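PDB 1YA5: telethonin from Homo sapiens, which caps titin through the N-terminal part present here, mediating the antiparallel assembly of titin molecules at the sarcomeric Z-disk. Local coordinates for residues W66-M71 and L78-L83; K26-S31 and L60-P65; P34-S39 and H52-S57. The protein carries 4 engineered substitutions. One frame throughout, in Å; residues are numbered along the deposited sequence.

Interaction 1. Residues W66-M71 and L78-L83; sequences WLMMRM and LQEYQL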
loop_
_atom_site.group_PDB
_atom_site.type_symbol
_atom_site.label_atom_id
_atom_site.label_comp_id
_atom_site.label_asym_id
_atom_site.label_seq_id
_atom_site.Cartn_x
_atom_site.Cartn_y
_atom_site.Cartn_z
ATOM N N TRP C 66 -0.263 14.726 10.061
ATOM C CA TRP C 66 -1.582 15.358 10.151
ATOM C C TRP C 66 -2.769 14.380 10.094
ATOM O O TRP C 66 -3.840 14.736 9.613
ATOM C CB TRP C 66 -1.746 16.463 9.118
ATOM C CG TRP C 66 -1.393 16.072 7.727
ATOM C CD1 TRP C 66 -2.251 15.887 6.686
ATOM C CD2 TRP C 66 -0.077 15.829 7.204
ATOM N NE1 TRP C 66 -1.560 15.560 5.550
ATOM C CE2 TRP C 66 -0.224 15.503 5.839
ATOM C CE3 TRP C 66 1.206 15.851 7.757
ATOM C CZ2 TRP C 66 0.868 15.221 5.010
ATOM C CZ3 TRP C 66 2.292 15.561 6.940
ATOM C CH2 TRP C 66 2.115 15.251 5.579
ATOM N N LEU C 67 -2.558 13.147 10.564
ATOM C CA LEU C 67 -3.638 12.184 10.822
ATOM C C LEU C 67 -4.457 11.759 9.585
ATOM O O LEU C 67 -5.670 11.497 9.657
ATOM C CB LEU C 67 -4.537 12.703 11.940
ATOM C CG LEU C 67 -3.860 12.925 13.296
ATOM C CD1 LEU C 67 -4.650 13.896 14.153
ATOM C CD2 LEU C 67 -3.670 11.604 14.044
ATOM N N MET C 68 -3.775 11.687 8.447
ATOM C CA MET C 68 -4.356 11.186 7.230
ATOM C C MET C 68 -3.659 9.869 6.887
ATOM O O MET C 68 -2.411 9.806 6.765
ATOM C CB MET C 68 -4.102 12.188 6.133
ATOM C CG MET C 68 -5.361 12.611 5.421
ATOM S SD MET C 68 -5.343 14.366 5.013
ATOM C CE MET C 68 -5.217 15.048 6.622
ATOM N N MET C 69 -4.450 8.809 6.751
ATOM C CA MET C 69 -3.911 7.560 6.267
ATOM C C MET C 69 -4.321 7.297 4.831
ATOM O O MET C 69 -5.356 7.784 4.323
ATOM C CB MET C 69 -4.337 6.400 7.149
ATOM C CG MET C 69 -3.390 6.156 8.262
ATOM S SD MET C 69 -3.782 4.700 9.181
ATOM C CE MET C 69 -2.350 3.703 8.717
ATOM N N ARG C 70 -3.495 6.495 4.190
ATOM C CA ARG C 70 -3.676 6.178 2.800
ATOM C C ARG C 70 -3.253 4.723 2.670
ATOM O O ARG C 70 -2.195 4.323 3.183
ATOM C CB ARG C 70 -2.804 7.111 1.983
ATOM C CG ARG C 70 -2.965 7.004 0.530
ATOM C CD ARG C 70 -3.814 8.140 -0.008
ATOM N NE ARG C 70 -3.114 9.414 0.045
ATOM C CZ ARG C 70 -2.476 9.962 -0.978
ATOM N NH1 ARG C 70 -2.437 9.341 -2.162
ATOM N NH2 ARG C 70 -1.872 11.137 -0.814
ATOM N N MET C 71 -4.108 3.915 2.058
ATOM C CA MET C 71 -3.806 2.494 1.839
ATOM C C MET C 71 -4.565 1.882 0.680
ATOM O O MET C 71 -5.593 2.415 0.200
ATOM C CB MET C 71 -4.050 1.666 3.093
ATOM C CG MET C 71 -5.490 1.515 3.482
ATOM S SD MET C 71 -5.781 1.104 5.208
ATOM C CE MET C 71 -5.082 2.518 6.091
ATOM N N LEU C 78 -6.286 3.518 -4.169
ATOM C CA LEU C 78 -5.961 3.911 -2.810
ATOM C C LEU C 78 -7.202 4.342 -2.080
ATOM O O LEU C 78 -8.148 4.830 -2.686
ATOM C CB LEU C 78 -4.944 5.028 -2.785
ATOM C CG LEU C 78 -3.547 4.615 -3.226
ATOM C CD1 LEU C 78 -2.581 5.416 -2.402
ATOM C CD2 LEU C 78 -3.326 3.107 -3.027
ATOM N N GLN C 79 -7.214 4.144 -0.767
ATOM C CA GLN C 79 -8.279 4.739 0.017
ATOM C C GLN C 79 -7.679 5.588 1.102
ATOM O O GLN C 79 -6.655 5.210 1.690
ATOM C CB GLN C 79 -9.254 3.704 0.582
ATOM C CG GLN C 79 -10.194 4.284 1.636
ATOM C CD GLN C 79 -11.567 3.653 1.634
ATOM O OE1 GLN C 79 -11.889 2.864 0.756
ATOM N NE2 GLN C 79 -12.381 3.994 2.622
ATOM N N GLU C 80 -8.331 6.728 1.350
ATOM C CA GLU C 80 -7.854 7.706 2.303
ATOM C C GLU C 80 -8.773 7.850 3.517
ATOM O O GLU C 80 -9.994 7.964 3.387
ATOM C CB GLU C 80 -7.666 9.042 1.604
ATOM C CG GLU C 80 -7.025 10.121 2.457
ATOM C CD GLU C 80 -6.634 11.346 1.641
ATOM O OE1 GLU C 80 -5.420 11.454 1.325
ATOM O OE2 GLU C 80 -7.519 12.194 1.323
ATOM N N TYR C 81 -8.176 7.864 4.701
ATOM C CA TYR C 81 -8.924 7.968 5.941
ATOM C C TYR C 81 -8.482 9.177 6.754
ATOM O O TYR C 81 -7.312 9.523 6.768
ATOM C CB TYR C 81 -8.725 6.706 6.772
ATOM C CG TYR C 81 -9.157 5.429 6.080
ATOM C CD1 TYR C 81 -8.314 4.772 5.189
ATOM C CD2 TYR C 81 -10.390 4.861 6.348
ATOM C CE1 TYR C 81 -8.702 3.595 4.579
ATOM C CE2 TYR C 81 -10.780 3.698 5.748
ATOM C CZ TYR C 81 -9.947 3.064 4.863
ATOM O OH TYR C 81 -10.375 1.899 4.251
ATOM N N GLN C 82 -9.420 9.815 7.442
ATOM C CA GLN C 82 -9.077 10.889 8.356
ATOM C C GLN C 82 -9.077 10.415 9.801
ATOM O O GLN C 82 -10.114 10.046 10.300
ATOM C CB GLN C 82 -10.083 12.007 8.211
ATOM C CG GLN C 82 -9.860 13.128 9.218
ATOM C CD GLN C 82 -8.574 13.866 8.939
ATOM O OE1 GLN C 82 -8.320 14.262 7.793
ATOM N NE2 GLN C 82 -7.738 14.036 9.970
ATOM N N LEU C 83 -7.930 10.443 10.476
ATOM C CA LEU C 83 -7.819 9.888 11.825
ATOM C C LEU C 83 -8.099 10.908 12.905
ATOM O O LEU C 83 -7.875 12.093 12.703
ATOM C CB LEU C 83 -6.425 9.335 12.071
ATOM C CG LEU C 83 -5.852 8.338 11.077
ATOM C CD1 LEU C 83 -4.807 7.441 11.772
ATOM C CD2 LEU C 83 -7.019 7.534 10.558
#
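The Tyr81 ring has the carbonyl O of Met69 at its edge, near the ring plane. Met71 approaches the same ring obliquely, with SD 3.9 Å from Tyr81 CE1 in a Met-aromatic contact. Met71 CG sits in the crowded position between the backbone N and the carbonyl carbon (chi1 70°), and the two side chains cross at about a right angle. The Arg70 guanidinium meets Glu80 and Leu78 obliquely. Arg70 CG is anti to the backbone N, and bends at chi2 and chi3 bring NE to 3.3 Å from Glu80 OE1, a salt bridge. Guanidinium and carboxylate planes stand 82° apart, so the pair is not a flat two-pronged one. Alongside the aliphatic part of Arg70, Leu78 CD1 lies 3.4 Å from CG. An alanine at Arg70 would remove the salt bridge and the contact with Leu78 CD1, and would probably leave Glu80 and Leu78 less well held. On the face of Met69 and Met71, Met69 SD meets Leu83 CD1 at 3.9 Å.

The backbones form an antiparallel ladder. Met69 and Tyr81 exchange two hydrogen bonds, as do Met71 and Gln79. Leu83 N adds a straight one to Leu67 O, 2.6 Å long. The hairpin thus carries the Arg70-Glu80 ion pair on one face, while on the opposite face Met71 and Tyr81 meet a chain of another protein.

Interaction 2. Residues K26-S31 and L60-P65; sequences KDLTLS and LVQRSP
Backbone hydrogen bonds come first. Thr29 and Val61 form a hydrogen-bonded antiparallel pair: Thr29 N gives to Val61 O at 2.6 Å, and Val61 N gives to Thr29 O at 2.9 Å. Further along, Arg63 N gives to Asp27 O at 2.8 Å. All three donors lie nearly along the C=O axis of their acceptors.

One hydrogen bond across the pair comes from a side chain. Arg63 CG takes the crowded position between the backbone N and the carbonyl carbon (chi1 57°). The chain then bends at chi3 and brings NH1 to 2.9 Å from Lys26 O. The donor stands well above the Lys26 carbonyl plane, while that oxygen lies close to the guanidinium plane. The methyl CG2 of Thr29 meets the edge of the same guanidinium, 3.6 Å from Arg63 NH2. Thr29 OG1 is anti to the backbone N and is hydrogen-bonded to Glu5 OE1.

Apolar contacts gather on the face of Leu28, Leu30 and Leu60. Leu60 CD1 lies 3.9 Å from Leu30 CD1, and the Leu60 side chain also packs against that of Leu28. On the other face, Thr29 and Val61 run side by side.

The carboxylate of Asp27 also works outward: OD2 is hydrogen-bonded to Ser8 OG and to the backbone of a chain of another protein. Asp27 and Leu28 both face Leu6 on strand 4-14. This is a classic beta bulge, set in an antiparallel sheet where strand 19-33 runs between strands 4-14 and 49-62.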
loop_
_atom_site.group_PDB
_atom_site.type_symbol
_atom_site.label_atom_id
_atom_site.label_comp_id
_atom_site.label_asym_id
_atom_site.label_seq_id
_atom_site.Cartn_x
_atom_site.Cartn_y
_atom_site.Cartn_z
ATOM N N LYS C 26 7.888 6.841 10.067
ATOM C CA LYS C 26 7.563 5.741 9.177
ATOM C C LYS C 26 6.434 6.219 8.305
ATOM O O LYS C 26 5.319 6.357 8.784
ATOM C CB LYS C 26 7.115 4.535 9.987
ATOM C CG LYS C 26 8.229 3.904 10.790
ATOM C CD LYS C 26 7.702 2.756 11.654
ATOM C CE LYS C 26 8.769 1.684 11.895
ATOM N NZ LYS C 26 9.656 2.057 13.024
ATOM N N ASP C 27 6.710 6.505 7.038
ATOM C CA ASP C 27 5.720 7.199 6.200
ATOM C C ASP C 27 4.910 6.227 5.367
ATOM O O ASP C 27 3.680 6.193 5.454
ATOM C CB ASP C 27 6.416 8.209 5.289
ATOM C CG ASP C 27 5.476 8.852 4.276
ATOM O OD1 ASP C 27 4.404 8.277 3.973
ATOM O OD2 ASP C 27 5.805 9.935 3.764
ATOM N N LEU C 28 5.614 5.456 4.557
ATOM C CA LEU C 28 4.998 4.520 3.636
ATOM C C LEU C 28 5.545 3.161 3.953
ATOM O O LEU C 28 6.739 3.008 4.208
ATOM C CB LEU C 28 5.380 4.869 2.205
ATOM C CG LEU C 28 4.472 4.466 1.045
ATOM C CD1 LEU C 28 3.060 4.396 1.525
ATOM C CD2 LEU C 28 4.562 5.493 -0.061
ATOM N N THR C 29 4.671 2.168 3.936
ATOM C CA THR C 29 5.099 0.799 4.094
ATOM C C THR C 29 4.524 -0.048 2.952
ATOM O O THR C 29 3.345 0.036 2.670
ATOM C CB THR C 29 4.613 0.273 5.415
ATOM O OG1 THR C 29 5.288 -0.958 5.712
ATOM C CG2 THR C 29 3.127 0.009 5.317
ATOM N N LEU C 30 5.375 -0.844 2.299
ATOM C CA LEU C 30 4.979 -1.665 1.148
ATOM C C LEU C 30 5.271 -3.115 1.406
ATOM O O LEU C 30 6.416 -3.482 1.683
ATOM C CB LEU C 30 5.770 -1.259 -0.092
ATOM C CG LEU C 30 5.193 -1.734 -1.428
ATOM C CD1 LEU C 30 4.044 -0.791 -1.927
ATOM C CD2 LEU C 30 6.298 -1.824 -2.461
ATOM N N SER C 31 4.261 -3.962 1.301
ATOM C CA SER C 31 4.533 -5.386 1.446
ATOM C C SER C 31 4.015 -6.251 0.318
ATOM O O SER C 31 3.140 -5.838 -0.467
ATOM C CB SER C 31 4.068 -5.942 2.798
ATOM O OG SER C 31 2.990 -5.197 3.324
ATOM N N LEU C 60 -0.122 -1.309 0.175
ATOM C CA LEU C 60 0.462 -0.049 0.512
ATOM C C LEU C 60 -0.247 0.525 1.698
ATOM O O LEU C 60 -1.477 0.665 1.701
ATOM C CB LEU C 60 0.344 0.901 -0.668
ATOM C CG LEU C 60 1.104 2.220 -0.559
ATOM C CD1 LEU C 60 1.821 2.410 -1.851
ATOM C CD2 LEU C 60 0.155 3.410 -0.265
ATOM N N VAL C 61 0.532 0.835 2.725
ATOM C CA VAL C 61 0.039 1.597 3.866
ATOM C C VAL C 61 0.927 2.813 4.005
ATOM O O VAL C 61 2.156 2.682 4.094
ATOM C CB VAL C 61 0.063 0.803 5.194
ATOM C CG1 VAL C 61 -0.590 1.630 6.336
ATOM C CG2 VAL C 61 -0.624 -0.551 5.028
ATOM N N GLN C 62 0.281 3.980 3.993
ATOM C CA GLN C 62 0.915 5.273 4.204
ATOM C C GLN C 62 0.222 6.061 5.337
ATOM O O GLN C 62 -0.997 6.101 5.421
ATOM C CB GLN C 62 0.826 6.064 2.912
ATOM C CG GLN C 62 0.937 7.534 3.083
ATOM C CD GLN C 62 1.484 8.189 1.862
ATOM O OE1 GLN C 62 2.706 8.351 1.722
ATOM N NE2 GLN C 62 0.586 8.581 0.944
ATOM N N ARG C 63 1.017 6.684 6.201
ATOM C CA ARG C 63 0.502 7.479 7.330
ATOM C C ARG C 63 1.185 8.834 7.405
ATOM O O ARG C 63 2.167 9.109 6.696
ATOM C CB ARG C 63 0.702 6.733 8.662
ATOM C CG ARG C 63 2.147 6.372 8.949
ATOM C CD ARG C 63 2.286 5.272 10.040
ATOM N NE ARG C 63 2.037 3.918 9.539
ATOM C CZ ARG C 63 2.726 3.364 8.545
ATOM N NH1 ARG C 63 3.689 4.053 7.968
ATOM N NH2 ARG C 63 2.464 2.136 8.113
ATOM N N SER C 64 0.665 9.701 8.257
ATOM C CA SER C 64 1.220 11.039 8.331
ATOM C C SER C 64 1.069 11.654 9.707
ATOM O O SER C 64 0.350 11.132 10.573
ATOM C CB SER C 64 0.627 11.938 7.253
ATOM O OG SER C 64 -0.763 12.140 7.441
ATOM N N PRO C 65 1.771 12.771 9.923
ATOM C CA PRO C 65 1.601 13.529 11.152
ATOM C C PRO C 65 0.247 14.231 11.180
ATOM O O PRO C 65 -0.340 14.327 12.240
ATOM C CB PRO C 65 2.736 14.551 11.108
ATOM C CG PRO C 65 3.620 14.133 10.003
ATOM C CD PRO C 65 2.780 13.368 9.032
#

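Interaction 3. Residues P34-S39 and H52-S57; sequences PEEGSS and HQQGQS. Engineered in segment 34-39: Ser38 (natural residue Cys). Engineered in segment 52-57: Ser57 (natural residue Cys). With SO4 (sulfate ion), chain H.
Gln54 carries much of this contact. Its CB lies 3.4 Å from Glu35 O and 4.0 Å from CB of Ser39, its partner in an antiparallel, non-hydrogen-bonded pair. CG takes the crowded position between the backbone N and the carbonyl carbon (chi1 46°), and the chain then runs out extended. CG and CD both pass Glu35 CB at 4.0 Å. At the tip, OE1 lies beside Glu36 CG. NE2 is 3.3 Å from Glu35 OE1, a hydrogen bond that is less certain because the position of OE1 is not well fixed. The amide and the Glu35 carboxylate are turned 85° apart. Glu35 OE1 also makes a salt bridge with a basic side chain of a chain of another protein.

On the backbone next to it, Gly55 N bonds Ser38 O at 3.2 Å and, weakly, Glu35 O. Ser38 is an engineered residue. A sulfate, probably from the crystallisation liquor, takes a weak hydrogen bond from Gln56 NE2 and lies against Glu35 CG.

Residues 35-37 have helical backbone angles, and Ser38 N bonds back to Glu35 O. They lead into strand 39-44, which pairs with strand 49-62. Strands of two chains of another protein ladder with this region, one along 52-55 and one at Ser39, so the contact belongs to an intermolecular antiparallel sheet.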
loop_
_atom_site.group_PDB
_atom_site.type_symbol
_atom_site.label_atom_id
_atom_site.label_comp_id
_atom_site.label_asym_id
_atom_site.label_seq_id
_atom_site.Cartn_x
_atom_site.Cartn_y
_atom_site.Cartn_z
ATOM N N PRO C 34 1.729 -13.375 -0.368
ATOM C CA PRO C 34 1.944 -14.618 -1.116
ATOM C C PRO C 34 0.903 -14.805 -2.211
ATOM O O PRO C 34 -0.162 -14.184 -2.185
ATOM C CB PRO C 34 1.764 -15.704 -0.052
ATOM C CG PRO C 34 1.113 -14.991 1.136
ATOM C CD PRO C 34 1.673 -13.612 1.082
ATOM N N GLU C 35 1.216 -15.671 -3.162
ATOM C CA GLU C 35 0.354 -15.901 -4.305
ATOM C C GLU C 35 -0.938 -16.609 -3.895
ATOM O O GLU C 35 -2.015 -16.295 -4.411
ATOM C CB GLU C 35 1.103 -16.723 -5.355
ATOM C CG GLU C 35 2.568 -16.352 -5.482
ATOM C CD GLU C 35 3.204 -16.883 -6.751
ATOM O OE1 GLU C 35 2.930 -18.062 -7.106
ATOM O OE2 GLU C 35 3.985 -16.118 -7.380
ATOM N N GLU C 36 -0.826 -17.566 -2.975
ATOM C CA GLU C 36 -1.995 -18.224 -2.382
ATOM C C GLU C 36 -2.936 -17.180 -1.827
ATOM O O GLU C 36 -4.120 -17.432 -1.685
ATOM C CB GLU C 36 -1.599 -19.161 -1.241
ATOM C CG GLU C 36 -0.444 -20.097 -1.554
ATOM C CD GLU C 36 0.842 -19.340 -1.894
ATOM O OE1 GLU C 36 0.974 -18.146 -1.508
ATOM O OE2 GLU C 36 1.720 -19.952 -2.554
ATOM N N GLY C 37 -2.402 -16.009 -1.504
ATOM C CA GLY C 37 -3.213 -14.954 -0.940
ATOM C C GLY C 37 -4.405 -14.611 -1.805
ATOM O O GLY C 37 -5.468 -14.278 -1.296
ATOM N N SER C 38 -4.238 -14.676 -3.120
ATOM C CA SER C 38 -5.381 -14.481 -3.999
ATOM C C SER C 38 -5.364 -15.382 -5.229
ATOM O O SER C 38 -4.542 -15.240 -6.129
ATOM C CB SER C 38 -5.586 -13.013 -4.356
ATOM O OG SER C 38 -4.515 -12.549 -5.132
ATOM N N SER C 39 -6.286 -16.335 -5.234
ATOM C CA SER C 39 -6.272 -17.397 -6.208
ATOM C C SER C 39 -7.671 -17.735 -6.663
ATOM O O SER C 39 -8.667 -17.289 -6.090
ATOM C CB SER C 39 -5.628 -18.643 -5.622
ATOM O OG SER C 39 -6.256 -18.967 -4.412
ATOM N N HIS C 52 -6.450 -23.051 -12.900
ATOM C CA HIS C 52 -5.975 -22.499 -11.644
ATOM C C HIS C 52 -5.094 -21.264 -11.825
ATOM O O HIS C 52 -4.260 -21.213 -12.714
ATOM C CB HIS C 52 -5.220 -23.540 -10.803
ATOM C CG HIS C 52 -4.695 -22.966 -9.522
ATOM N ND1 HIS C 52 -3.454 -22.362 -9.426
ATOM C CD2 HIS C 52 -5.285 -22.802 -8.311
ATOM C CE1 HIS C 52 -3.288 -21.896 -8.199
ATOM N NE2 HIS C 52 -4.384 -22.150 -7.503
ATOM N N GLN C 53 -5.255 -20.280 -10.957
ATOM C CA GLN C 53 -4.303 -19.196 -10.908
ATOM C C GLN C 53 -4.058 -18.728 -9.492
ATOM O O GLN C 53 -4.938 -18.824 -8.639
ATOM C CB GLN C 53 -4.784 -18.035 -11.730
ATOM C CG GLN C 53 -6.055 -17.519 -11.231
ATOM C CD GLN C 53 -6.511 -16.362 -12.041
ATOM O OE1 GLN C 53 -7.387 -15.596 -11.618
ATOM N NE2 GLN C 53 -5.923 -16.207 -13.221
ATOM N N GLN C 54 -2.841 -18.247 -9.252
ATOM C CA GLN C 54 -2.487 -17.576 -8.021
ATOM C C GLN C 54 -1.561 -16.419 -8.348
ATOM O O GLN C 54 -0.794 -16.493 -9.284
ATOM C CB GLN C 54 -1.895 -18.551 -6.974
ATOM C CG GLN C 54 -0.834 -19.530 -7.447
ATOM C CD GLN C 54 -0.300 -20.395 -6.310
ATOM O OE1 GLN C 54 -1.071 -20.916 -5.508
ATOM N NE2 GLN C 54 1.021 -20.544 -6.233
ATOM N N GLY C 55 -1.668 -15.328 -7.603
ATOM C CA GLY C 55 -0.847 -14.147 -7.872
ATOM C C GLY C 55 -0.571 -13.269 -6.662
ATOM O O GLY C 55 -1.469 -12.998 -5.858
ATOM N N GLN C 56 0.671 -12.810 -6.540
ATOM C CA GLN C 56 1.019 -11.848 -5.512
ATOM C C GLN C 56 0.267 -10.552 -5.671
ATOM O O GLN C 56 -0.118 -10.151 -6.783
ATOM C CB GLN C 56 2.484 -11.540 -5.561
ATOM C CG GLN C 56 3.338 -12.777 -5.523
ATOM C CD GLN C 56 4.735 -12.454 -5.184
ATOM O OE1 GLN C 56 5.297 -11.503 -5.713
ATOM N NE2 GLN C 56 5.312 -13.212 -4.274
ATOM N N SER C 57 0.053 -9.889 -4.545
ATOM C CA SER C 57 -0.344 -8.501 -4.582
ATOM C C SER C 57 0.479 -7.727 -3.561
ATOM O O SER C 57 0.853 -8.259 -2.534
ATOM C CB SER C 57 -1.841 -8.353 -4.361
ATOM O OG SER C 57 -2.123 -8.374 -2.986
HETATM S S SO4 H . 5.345 -16.795 -3.143
HETATM O O1 SO4 H . 4.384 -17.887 -3.289
HETATM O O2 SO4 H . 4.855 -15.859 -2.139
HETATM O O3 SO4 H . 5.503 -16.114 -4.422
HETATM O O4 SO4 H . 6.636 -17.333 -2.718
#

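From the N terminus, residues 26-31 come first and find their partner only at 60-65, so interaction 2 closes the longest loop. Interaction 3 lies wholly within that loop: 34-39 follows strand 19-33 and meets 52-57 on strand 49-62, which then runs on into interaction 2. Interaction 1 follows in series, as 66-71 continues from 60-65 and closes a short hairpin with 78-83. None of the contacts cross. Interactions 1 and 2 touch, with a probable hydrogen bond from Gln62 N to Arg70 O. Interaction 3 sits farther out, its centre about 27 Å from that of interaction 1. Interactions 2 and 3 share strand 49-62; interaction 1 joins its sheet neighbour, strand 68-73, to strand 78-82.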